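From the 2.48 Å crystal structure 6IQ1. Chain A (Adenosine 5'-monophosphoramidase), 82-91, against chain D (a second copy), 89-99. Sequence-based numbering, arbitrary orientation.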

ATOM      1  N   THR A  82      10.151  16.326  -3.983  1.00 35.02           N
ATOM      2  CA  THR A  82       9.526  17.386  -3.210  1.00 38.28           C
ATOM      3  C   THR A  82       8.091  16.979  -2.917  1.00 40.81           C
ATOM      4  O   THR A  82       7.485  16.224  -3.685  1.00 40.44           O
ATOM      5  CB  THR A  82       9.525  18.733  -3.962  1.00 36.13           C
ATOM      6  OG1 THR A  82       8.350  18.832  -4.791  1.00 41.89           O
ATOM      7  CG2 THR A  82      10.770  18.881  -4.830  1.00 31.02           C
ATOM      8  N   PRO A  83       7.518  17.458  -1.814  1.00 39.15           N
ATOM      9  CA  PRO A  83       6.114  17.123  -1.531  1.00 40.68           C
ATOM     10  C   PRO A  83       5.122  17.766  -2.492  1.00 37.95           C
ATOM     11  O   PRO A  83       3.944  17.384  -2.473  1.00 36.95           O
ATOM     12  CB  PRO A  83       5.911  17.613  -0.089  1.00 42.83           C
ATOM     13  CG  PRO A  83       7.026  18.553   0.168  1.00 41.36           C
ATOM     14  CD  PRO A  83       8.166  18.178  -0.710  1.00 31.91           C
ATOM     15  N   GLU A  84       5.551  18.693  -3.349  1.00 36.43           N
ATOM     16  CA  GLU A  84       4.643  19.381  -4.255  1.00 41.78           C
ATOM     17  C   GLU A  84       4.612  18.701  -5.624  1.00 43.69           C
ATOM     18  O   GLU A  84       5.256  17.673  -5.861  1.00 46.86           O
ATOM     19  CB  GLU A  84       5.040  20.853  -4.397  1.00 41.41           C
ATOM     20  CG  GLU A  84       4.569  21.719  -3.249  1.00 41.87           C
ATOM     21  CD  GLU A  84       5.483  21.620  -2.042  1.00 49.35           C
ATOM     22  OE1 GLU A  84       6.714  21.458  -2.239  1.00 52.85           O
ATOM     23  OE2 GLU A  84       4.972  21.693  -0.899  1.00 49.54           O
ATOM     24  N   GLY A  85       3.859  19.298  -6.542  1.00 34.71           N
ATOM     25  CA  GLY A  85       3.809  18.748  -7.873  1.00 35.32           C
ATOM     26  C   GLY A  85       3.020  17.452  -7.911  1.00 36.90           C
ATOM     27  O   GLY A  85       2.158  17.183  -7.069  1.00 34.46           O
ATOM     28  N   GLU A  86       3.337  16.637  -8.910  1.00 37.58           N
ATOM     29  CA  GLU A  86       2.661  15.362  -9.085  1.00 35.06           C
ATOM     30  C   GLU A  86       3.111  14.355  -8.032  1.00 36.29           C
ATOM     31  O   GLU A  86       4.257  14.367  -7.578  1.00 35.96           O
ATOM     32  CB  GLU A  86       2.933  14.817 -10.477  1.00 37.66           C
ATOM     33  CG  GLU A  86       2.552  15.783 -11.582  1.00 45.92           C
ATOM     34  CD  GLU A  86       2.864  15.240 -12.965  1.00 57.79           C
ATOM     35  OE1 GLU A  86       3.338  14.080 -13.059  1.00 60.94           O
ATOM     36  OE2 GLU A  86       2.623  15.969 -13.956  1.00 60.82           O
ATOM     37  N   GLY A  87       2.187  13.469  -7.650  1.00 35.30           N
ATOM     38  CA  GLY A  87       2.463  12.440  -6.657  1.00 29.86           C
ATOM     39  C   GLY A  87       1.903  11.091  -7.057  1.00 27.44           C
ATOM     40  O   GLY A  87       1.600  10.864  -8.231  1.00 29.50           O
ATOM     41  N   TYR A  88       1.758  10.182  -6.103  1.00 25.67           N
ATOM     42  CA  TYR A  88       1.227   8.869  -6.435  1.00 28.39           C
ATOM     43  C   TYR A  88       0.829   8.145  -5.163  1.00 27.50           C
ATOM     44  O   TYR A  88       1.295   8.465  -4.066  1.00 27.44           O
ATOM     45  CB  TYR A  88       2.227   8.022  -7.249  1.00 27.75           C
ATOM     46  CG  TYR A  88       3.585   7.786  -6.633  1.00 28.75           C
ATOM     47  CD1 TYR A  88       4.582   8.762  -6.701  1.00 28.43           C
ATOM     48  CD2 TYR A  88       3.893   6.569  -6.023  1.00 25.54           C
ATOM     49  CE1 TYR A  88       5.834   8.548  -6.159  1.00 28.17           C
ATOM     50  CE2 TYR A  88       5.159   6.339  -5.475  1.00 26.06           C
ATOM     51  CZ  TYR A  88       6.118   7.334  -5.553  1.00 29.76           C
ATOM     52  OH  TYR A  88       7.364   7.133  -5.016  1.00 28.61           O
ATOM     53  N   ASN A  89      -0.042   7.157  -5.329  1.00 24.31           N
ATOM     54  CA  ASN A  89      -0.510   6.348  -4.224  1.00 22.97           C
ATOM     55  C   ASN A  89      -0.177   4.887  -4.478  1.00 27.80           C
ATOM     56  O   ASN A  89      -0.097   4.433  -5.626  1.00 27.38           O
ATOM     57  CB  ASN A  89      -2.012   6.487  -4.033  1.00 27.15           C
ATOM     58  CG  ASN A  89      -2.430   7.899  -3.670  1.00 32.11           C
ATOM     59  OD1 ASN A  89      -2.804   8.693  -4.545  1.00 30.30           O
ATOM     60  ND2 ASN A  89      -2.401   8.211  -2.376  1.00 27.41           N
ATOM     61  N   VAL A  90       0.026   4.158  -3.390  1.00 26.39           N
ATOM     62  CA  VAL A  90       0.112   2.707  -3.404  1.00 25.13           C
ATOM     63  C   VAL A  90      -1.026   2.203  -2.534  1.00 26.84           C
ATOM     64  O   VAL A  90      -1.184   2.650  -1.389  1.00 26.01           O
ATOM     65  CB  VAL A  90       1.476   2.205  -2.887  1.00 21.58           C
ATOM     66  CG1 VAL A  90       1.531   0.703  -2.896  1.00 21.01           C
ATOM     67  CG2 VAL A  90       2.597   2.800  -3.699  1.00 20.08           C
ATOM     68  N   LEU A  91      -1.838   1.303  -3.089  1.00 27.19           N
ATOM     69  CA  LEU A  91      -3.063   0.874  -2.432  1.00 24.25           C
ATOM     70  C   LEU A  91      -3.261  -0.611  -2.670  1.00 26.94           C
ATOM     71  O   LEU A  91      -3.060  -1.104  -3.783  1.00 29.54           O
ATOM     72  CB  LEU A  91      -4.281   1.669  -2.951  1.00 26.96           C
ATOM     73  CG  LEU A  91      -5.679   1.217  -2.520  1.00 28.29           C
ATOM     74  CD1 LEU A  91      -5.965   1.667  -1.097  1.00 23.26           C
ATOM     75  CD2 LEU A  91      -6.725   1.755  -3.474  1.00 22.34           C
TER
ATOM     76  N   ASN D  89      -7.614  -1.966   4.214  1.00 28.42           N
ATOM     77  CA  ASN D  89      -6.846  -1.320   3.161  1.00 27.54           C
ATOM     78  C   ASN D  89      -5.407  -1.075   3.613  1.00 31.36           C
ATOM     79  O   ASN D  89      -5.148  -0.768   4.783  1.00 28.14           O
ATOM     80  CB  ASN D  89      -7.494  -0.002   2.756  1.00 23.99           C
ATOM     81  CG  ASN D  89      -8.832  -0.207   2.082  1.00 31.42           C
ATOM     82  OD1 ASN D  89      -9.884  -0.126   2.729  1.00 28.68           O
ATOM     83  ND2 ASN D  89      -8.803  -0.492   0.766  1.00 28.91           N
ATOM     84  N   VAL D  90      -4.471  -1.213   2.677  1.00 28.19           N
ATOM     85  CA  VAL D  90      -3.095  -0.773   2.872  1.00 28.87           C
ATOM     86  C   VAL D  90      -2.883   0.416   1.945  1.00 29.42           C
ATOM     87  O   VAL D  90      -3.061   0.296   0.727  1.00 30.49           O
ATOM     88  CB  VAL D  90      -2.091  -1.909   2.608  1.00 28.35           C
ATOM     89  CG1 VAL D  90      -0.652  -1.491   2.998  1.00 21.99           C
ATOM     90  CG2 VAL D  90      -2.494  -3.153   3.394  1.00 21.52           C
ATOM     91  N   LEU D  91      -2.554   1.577   2.519  1.00 26.54           N
ATOM     92  CA  LEU D  91      -2.396   2.801   1.741  1.00 26.76           C
ATOM     93  C   LEU D  91      -1.050   3.458   2.032  1.00 29.18           C
ATOM     94  O   LEU D  91      -0.605   3.507   3.184  1.00 29.35           O
ATOM     95  CB  LEU D  91      -3.518   3.787   2.044  1.00 29.44           C
ATOM     96  CG  LEU D  91      -3.486   5.117   1.285  1.00 27.73           C
ATOM     97  CD1 LEU D  91      -3.569   4.855  -0.198  1.00 28.98           C
ATOM     98  CD2 LEU D  91      -4.629   6.029   1.750  1.00 27.81           C
ATOM     99  N   GLN D  92      -0.408   3.962   0.981  1.00 26.36           N
ATOM    100  CA  GLN D  92       0.830   4.724   1.098  1.00 28.56           C
ATOM    101  C   GLN D  92       0.759   5.896   0.130  1.00 29.18           C
ATOM    102  O   GLN D  92       0.433   5.700  -1.046  1.00 28.92           O
ATOM    103  CB  GLN D  92       2.058   3.851   0.801  1.00 26.40           C
ATOM    104  CG  GLN D  92       3.358   4.420   1.346  1.00 23.72           C
ATOM    105  CD  GLN D  92       4.131   5.172   0.298  1.00 27.23           C
ATOM    106  OE1 GLN D  92       4.069   4.826  -0.879  1.00 29.76           O
ATOM    107  NE2 GLN D  92       4.854   6.212   0.705  1.00 25.54           N
ATOM    108  N   ASN D  93       1.036   7.104   0.626  1.00 26.14           N
ATOM    109  CA  ASN D  93       0.800   8.337  -0.117  1.00 27.77           C
ATOM    110  C   ASN D  93       2.100   9.092  -0.351  1.00 31.99           C
ATOM    111  O   ASN D  93       2.946   9.193   0.549  1.00 30.79           O
ATOM    112  CB  ASN D  93      -0.176   9.260   0.610  1.00 27.80           C
ATOM    113  CG  ASN D  93      -1.475   8.562   1.018  1.00 31.68           C
ATOM    114  OD1 ASN D  93      -2.030   7.727   0.286  1.00 29.01           O
ATOM    115  ND2 ASN D  93      -1.981   8.934   2.188  1.00 31.92           N
ATOM    116  N   ASN D  94       2.233   9.657  -1.551  1.00 29.01           N
ATOM    117  CA  ASN D  94       3.467  10.307  -1.989  1.00 26.73           C
ATOM    118  C   ASN D  94       3.142  11.695  -2.534  1.00 31.59           C
ATOM    119  O   ASN D  94       2.607  11.829  -3.643  1.00 30.03           O
ATOM    120  CB  ASN D  94       4.171   9.433  -3.014  1.00 27.05           C
ATOM    121  CG  ASN D  94       4.577   8.101  -2.420  1.00 28.26           C
ATOM    122  OD1 ASN D  94       5.677   7.964  -1.891  1.00 29.11           O
ATOM    123  ND2 ASN D  94       3.666   7.130  -2.442  1.00 25.39           N
ATOM    124  N   GLY D  95       3.445  12.715  -1.744  1.00 29.42           N
ATOM    125  CA  GLY D  95       3.210  14.077  -2.172  1.00 31.79           C
ATOM    126  C   GLY D  95       1.880  14.612  -1.667  1.00 33.73           C
ATOM    127  O   GLY D  95       0.927  13.863  -1.413  1.00 31.41           O
ATOM    128  N   ARG D  96       1.819  15.942  -1.516  1.00 35.97           N
ATOM    129  CA  ARG D  96       0.652  16.604  -0.941  1.00 32.27           C
ATOM    130  C   ARG D  96      -0.627  16.252  -1.691  1.00 30.15           C
ATOM    131  O   ARG D  96      -1.642  15.911  -1.077  1.00 26.78           O
ATOM    132  CB  ARG D  96       0.864  18.120  -0.944  1.00 34.06           C
ATOM    133  CG  ARG D  96       1.945  18.625   0.024  1.00 35.19           C
ATOM    134  CD  ARG D  96       1.474  18.631   1.484  1.00 33.33           C
ATOM    135  NE  ARG D  96       2.588  18.912   2.388  1.00 40.39           N
ATOM    136  CZ  ARG D  96       3.543  18.039   2.692  1.00 39.39           C
ATOM    137  NH1 ARG D  96       3.522  16.816   2.171  1.00 40.56           N
ATOM    138  NH2 ARG D  96       4.524  18.388   3.507  1.00 41.87           N
ATOM    139  N   ILE D  97      -0.585  16.315  -3.029  1.00 26.99           N
ATOM    140  CA  ILE D  97      -1.756  16.050  -3.851  1.00 27.24           C
ATOM    141  C   ILE D  97      -2.257  14.621  -3.684  1.00 32.63           C
ATOM    142  O   ILE D  97      -3.425  14.339  -3.969  1.00 34.09           O
ATOM    143  CB  ILE D  97      -1.439  16.358  -5.333  1.00 31.61           C
ATOM    144  CG1 ILE D  97      -2.718  16.528  -6.146  1.00 32.83           C
ATOM    145  CG2 ILE D  97      -0.609  15.243  -5.986  1.00 33.96           C
ATOM    146  CD1 ILE D  97      -2.442  16.766  -7.614  1.00 34.93           C
ATOM    147  N   ALA D  98      -1.402  13.702  -3.233  1.00 32.20           N
ATOM    148  CA  ALA D  98      -1.803  12.324  -2.994  1.00 30.81           C
ATOM    149  C   ALA D  98      -2.202  12.087  -1.540  1.00 29.26           C
ATOM    150  O   ALA D  98      -2.308  10.928  -1.124  1.00 28.51           O
ATOM    151  CB  ALA D  98      -0.685  11.361  -3.411  1.00 25.63           C
ATOM    152  N   HIS D  99      -2.413  13.163  -0.764  1.00 28.73           N
ATOM    153  CA  HIS D  99      -2.874  13.133   0.629  1.00 29.28           C
ATOM    154  C   HIS D  99      -1.758  12.829   1.630  1.00 30.56           C
ATOM    155  O   HIS D  99      -2.039  12.360   2.737  1.00 36.33           O
ATOM    156  CB  HIS D  99      -4.027  12.127   0.805  1.00 30.18           C
ATOM    157  CG  HIS D  99      -4.915  12.389   1.981  1.00 33.55           C
ATOM    158  ND1 HIS D  99      -4.539  12.115   3.280  1.00 38.18           N
ATOM    159  CD2 HIS D  99      -6.182  12.869   2.049  1.00 35.43           C
ATOM    160  CE1 HIS D  99      -5.531  12.425   4.099  1.00 35.30           C
ATOM    161  NE2 HIS D  99      -6.541  12.879   3.376  1.00 35.80           N
TER
HETATM  162  O   HOH W   1       1.578  17.432  -4.290  1.00 35.09           O

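Two strands from two copies of one protein pair antiparallel here, and the residues covering the most surface, Pro83(A), Asn94(D) and Leu91(A), mark the loop, the middle and the far end of the contact.

Pro83(A) works from outside the strand. Its carbonyl O accepts a nearly straight hydrogen bond from Arg96(D) N at 2.7 Å, while its CB sits 3.4 Å from Arg96(D) NH1, over one face of the guanidinium. The same carbonyl takes a bond from water 1, which also donates to Gly85(A) O and accepts from Ile97(D) N at 2.7 Å, so one water ties the loop to the 3-10 segment at Ile97(D).

Asn94(D) uses backbone and side chain together. Tyr88(A) N donates to Asn94(D) O at 3.1 Å; the return bond, Asn94(D) N to Tyr88(A) O at 2.9 Å, is bent and weak, but Asn94(D) ND2 reaches the same Tyr88(A) O at 3.2 Å. Asn94(D) CB lies over the tyrosine ring face, 3.7 Å from its centroid. Paired hydrogen bonds between its side-chain amide and that of Gln92(D), ND2 to OE1 and NE2 to OD1, help hold the asparagine in place. Close packing also sets a rule for Gly87(A): an ideal CB there would lie 2.1 Å from Asn94(D) O, a clash.

Farther along, Val90(A) N donates to Gln92(D) O, and Gln92(D) N to Val90(A) O, each hydrogen bond 2.8 Å long. On the face opposite Val90(A) and Gln92(D), Asn89(A) ND2 donates to Ala98(D) O at 3.0 Å and, weakly, to Asn93(D) OD1 at 2.7 Å, linking the strand pair to the turn beyond it.

Leu91(A) then faces its own counterpart, Leu91(D), in a non-hydrogen-bonded pair. Their CD1 atoms approach to 4.1 Å, an apolar contact, and the backbone contributes a CA-H...O contact from Leu91(A) CA to Val90(D) O at 3.2 Å.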